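Local coordinates for biotin transporter BioY (Lactococcus lactis subsp. cremoris, PDB 4DVE), which binds biotin and probably serves as the membrane-embedded, substrate-specific S component of an energy-coupling factor (ECF) ABC transporter, at residues L107-L112 and I141-V146. Residues are numbered along the deposited sequence; the frame is centred on the assembly and turned at random.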
ATOM      1  N   LEU A 107       0.798  -6.490  -1.940  1.00 32.91           N
ATOM      2  CA  LEU A 107       1.327  -6.787  -3.251  1.00 34.21           C
ATOM      3  C   LEU A 107       0.352  -6.489  -4.393  1.00 37.11           C
ATOM      4  O   LEU A 107       0.786  -6.088  -5.456  1.00 38.57           O
ATOM      5  CB  LEU A 107       1.788  -8.240  -3.343  1.00 37.86           C
ATOM      6  CG  LEU A 107       2.466  -8.622  -4.670  1.00 44.37           C
ATOM      7  CD1 LEU A 107       3.722  -7.760  -4.935  1.00 43.42           C
ATOM      8  CD2 LEU A 107       2.790 -10.107  -4.661  1.00 46.71           C
ATOM      9  N   PHE A 108      -0.957  -6.650  -4.177  1.00 34.96           N
ATOM     10  CA  PHE A 108      -1.950  -6.445  -5.230  1.00 35.64           C
ATOM     11  C   PHE A 108      -2.540  -5.045  -5.277  1.00 34.37           C
ATOM     12  O   PHE A 108      -3.108  -4.652  -6.284  1.00 34.23           O
ATOM     13  CB  PHE A 108      -3.094  -7.452  -5.052  1.00 38.26           C
ATOM     14  CG  PHE A 108      -2.654  -8.846  -5.232  1.00 40.34           C
ATOM     15  CD1 PHE A 108      -2.589  -9.403  -6.508  1.00 44.93           C
ATOM     16  CD2 PHE A 108      -2.230  -9.598  -4.146  1.00 41.80           C
ATOM     17  CE1 PHE A 108      -2.139 -10.703  -6.680  1.00 48.43           C
ATOM     18  CE2 PHE A 108      -1.780 -10.896  -4.310  1.00 44.10           C
ATOM     19  CZ  PHE A 108      -1.728 -11.451  -5.577  1.00 46.71           C
ATOM     20  N   THR A 109      -2.425  -4.316  -4.177  1.00 32.76           N
ATOM     21  CA  THR A 109      -3.008  -2.983  -4.037  1.00 32.31           C
ATOM     22  C   THR A 109      -2.565  -2.001  -5.131  1.00 30.63           C
ATOM     23  O   THR A 109      -3.427  -1.355  -5.724  1.00 31.41           O
ATOM     24  CB  THR A 109      -2.718  -2.428  -2.624  1.00 31.60           C
ATOM     25  OG1 THR A 109      -3.420  -3.249  -1.681  1.00 33.63           O
ATOM     26  CG2 THR A 109      -3.114  -0.955  -2.445  1.00 30.61           C
ATOM     27  N   PRO A 110      -1.251  -1.895  -5.408  1.00 29.72           N
ATOM     28  CA  PRO A 110      -0.854  -0.903  -6.440  1.00 31.21           C
ATOM     29  C   PRO A 110      -1.316  -1.285  -7.814  1.00 31.64           C
ATOM     30  O   PRO A 110      -1.617  -0.412  -8.596  1.00 32.10           O
ATOM     31  CB  PRO A 110       0.685  -0.865  -6.368  1.00 31.40           C
ATOM     32  CG  PRO A 110       1.072  -1.926  -5.429  1.00 32.55           C
ATOM     33  CD  PRO A 110      -0.091  -2.437  -4.680  1.00 30.36           C
ATOM     34  N   PHE A 111      -1.430  -2.585  -8.089  1.00 32.69           N
ATOM     35  CA  PHE A 111      -1.956  -3.021  -9.367  1.00 34.23           C
ATOM     36  C   PHE A 111      -3.435  -2.624  -9.507  1.00 34.99           C
ATOM     37  O   PHE A 111      -3.859  -2.050 -10.499  1.00 35.75           O
ATOM     38  CB  PHE A 111      -1.814  -4.545  -9.542  1.00 35.03           C
ATOM     39  CG  PHE A 111      -2.512  -5.025 -10.756  1.00 40.43           C
ATOM     40  CD1 PHE A 111      -3.778  -5.585 -10.676  1.00 42.95           C
ATOM     41  CD2 PHE A 111      -1.958  -4.791 -12.014  1.00 43.92           C
ATOM     42  CE1 PHE A 111      -4.454  -5.973 -11.829  1.00 45.85           C
ATOM     43  CE2 PHE A 111      -2.626  -5.177 -13.171  1.00 46.22           C
ATOM     44  CZ  PHE A 111      -3.879  -5.757 -13.072  1.00 47.54           C
ATOM     45  N   LEU A 112      -4.220  -2.932  -8.487  1.00 34.07           N
ATOM     46  CA  LEU A 112      -5.623  -2.584  -8.499  1.00 33.38           C
ATOM     47  C   LEU A 112      -5.844  -1.097  -8.590  1.00 32.42           C
ATOM     48  O   LEU A 112      -6.638  -0.650  -9.410  1.00 35.82           O
ATOM     49  CB  LEU A 112      -6.329  -3.162  -7.273  1.00 31.51           C
ATOM     50  CG  LEU A 112      -6.377  -4.689  -7.290  1.00 34.21           C
ATOM     51  CD1 LEU A 112      -6.766  -5.261  -5.902  1.00 32.35           C
ATOM     52  CD2 LEU A 112      -7.343  -5.179  -8.367  1.00 32.82           C
ATOM     53  N   ILE A 141     -10.221  -1.131   2.150  1.00 34.80           N
ATOM     54  CA  ILE A 141     -11.216  -2.187   2.325  1.00 35.50           C
ATOM     55  C   ILE A 141     -10.700  -3.588   1.926  1.00 34.68           C
ATOM     56  O   ILE A 141     -10.805  -4.544   2.724  1.00 31.24           O
ATOM     57  CB  ILE A 141     -12.555  -1.891   1.603  1.00 36.71           C
ATOM     58  CG1 ILE A 141     -13.136  -0.520   2.033  1.00 39.65           C
ATOM     59  CG2 ILE A 141     -13.527  -3.027   1.897  1.00 38.77           C
ATOM     60  CD1 ILE A 141     -13.362  -0.331   3.544  1.00 42.00           C
ATOM     61  N   PHE A 142     -10.147  -3.693   0.711  1.00 34.48           N
ATOM     62  CA  PHE A 142      -9.517  -4.933   0.210  1.00 35.06           C
ATOM     63  C   PHE A 142      -8.428  -5.423   1.177  1.00 32.59           C
ATOM     64  O   PHE A 142      -8.469  -6.558   1.642  1.00 33.53           O
ATOM     65  CB  PHE A 142      -8.902  -4.702  -1.183  1.00 36.27           C
ATOM     66  CG  PHE A 142      -8.046  -5.838  -1.680  1.00 35.64           C
ATOM     67  CD1 PHE A 142      -8.627  -7.074  -2.016  1.00 39.04           C
ATOM     68  CD2 PHE A 142      -6.682  -5.689  -1.810  1.00 34.04           C
ATOM     69  CE1 PHE A 142      -7.842  -8.114  -2.491  1.00 37.69           C
ATOM     70  CE2 PHE A 142      -5.892  -6.724  -2.267  1.00 34.20           C
ATOM     71  CZ  PHE A 142      -6.463  -7.936  -2.612  1.00 35.63           C
ATOM     72  N   VAL A 143      -7.479  -4.556   1.502  1.00 31.02           N
ATOM     73  CA  VAL A 143      -6.395  -4.896   2.430  1.00 29.13           C
ATOM     74  C   VAL A 143      -6.874  -5.379   3.814  1.00 31.95           C
ATOM     75  O   VAL A 143      -6.455  -6.466   4.276  1.00 32.21           O
ATOM     76  CB  VAL A 143      -5.391  -3.733   2.555  1.00 29.96           C
ATOM     77  CG1 VAL A 143      -4.391  -3.947   3.708  1.00 26.85           C
ATOM     78  CG2 VAL A 143      -4.689  -3.509   1.195  1.00 28.92           C
ATOM     79  N   ASP A 144      -7.779  -4.618   4.437  1.00 32.51           N
ATOM     80  CA  ASP A 144      -8.238  -4.903   5.789  1.00 34.00           C
ATOM     81  C   ASP A 144      -9.132  -6.165   5.831  1.00 34.77           C
ATOM     82  O   ASP A 144      -9.051  -6.952   6.762  1.00 34.23           O
ATOM     83  CB  ASP A 144      -8.912  -3.674   6.444  1.00 37.32           C
ATOM     84  CG  ASP A 144      -7.947  -2.464   6.614  1.00 38.66           C
ATOM     85  OD1 ASP A 144      -6.762  -2.563   6.222  1.00 40.55           O
ATOM     86  OD2 ASP A 144      -8.391  -1.369   7.079  1.00 42.13           O
ATOM     87  N   PHE A 145      -9.898  -6.395   4.781  1.00 35.03           N
ATOM     88  CA  PHE A 145     -10.687  -7.612   4.638  1.00 37.07           C
ATOM     89  C   PHE A 145      -9.836  -8.874   4.493  1.00 36.28           C
ATOM     90  O   PHE A 145     -10.022  -9.846   5.245  1.00 35.50           O
ATOM     91  CB  PHE A 145     -11.638  -7.465   3.454  1.00 41.56           C
ATOM     92  CG  PHE A 145     -12.583  -8.571   3.330  1.00 47.67           C
ATOM     93  CD1 PHE A 145     -13.613  -8.712   4.260  1.00 52.47           C
ATOM     94  CD2 PHE A 145     -12.427  -9.518   2.345  1.00 51.89           C
ATOM     95  CE1 PHE A 145     -14.509  -9.767   4.177  1.00 56.82           C
ATOM     96  CE2 PHE A 145     -13.327 -10.571   2.246  1.00 59.67           C
ATOM     97  CZ  PHE A 145     -14.362 -10.703   3.166  1.00 58.99           C
ATOM     98  N   VAL A 146      -8.891  -8.875   3.553  1.00 34.04           N
ATOM     99  CA  VAL A 146      -7.972 -10.022   3.442  1.00 34.78           C
ATOM    100  C   VAL A 146      -7.178 -10.239   4.751  1.00 33.15           C
ATOM    101  O   VAL A 146      -6.994 -11.376   5.197  1.00 32.63           O
ATOM    102  CB  VAL A 146      -7.000  -9.909   2.227  1.00 35.63           C
ATOM    103  CG1 VAL A 146      -6.037 -11.101   2.170  1.00 33.44           C
ATOM    104  CG2 VAL A 146      -7.800  -9.819   0.907  1.00 36.82           C
TER
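Phe142 of helix 128-155 packs its ring against Phe108, Thr109 and Leu112 of helix 100-119, joining two helices of the BioY helical bundle, both predicted to span the membrane. The two segments run roughly antiparallel, at 157°, their axes 10.3 Å apart at closest approach, and the contact between them is carried by side chains. CG of Phe142 stands anti to the backbone N (chi1 171°), and the ring beyond it makes its contacts through CD2, CE2 and CZ. Leu112 covers one face of it in a CH-pi contact: CD1 lies 4.1 Å from the centroid of the Phe142 ring, 15° off the ring normal and displaced toward the rim, the two side chains crossing at about a right angle. One turn earlier, Phe108 offers its CB obliquely to the same ring, 4.0 Å from CE2 of Phe142, while its own ring leads away from the contact.

Thr109 meets the edge of the Phe142 ring near its plane, with OG1 4.1 Å from CD2 of Phe142. The main partner of this buried hydroxyl is Ala105 O, one turn back in its own helix; a second hydrogen bond, to Phe138 O, ties it to helix 128-155 one turn before Phe142. Helix 100-119 is kinked here, where N of Pro110 and of Phe111 lack a bond to the preceding turn. On the other helix, Asp144 belongs to the biotin pocket, and the side chain of Val143 comes within about 4 Å of the bound biotin. Val143 crosses Thr109 at about a right angle, its CG2 in close van der Waals approach, 3.2 Å from OG1 of Thr109.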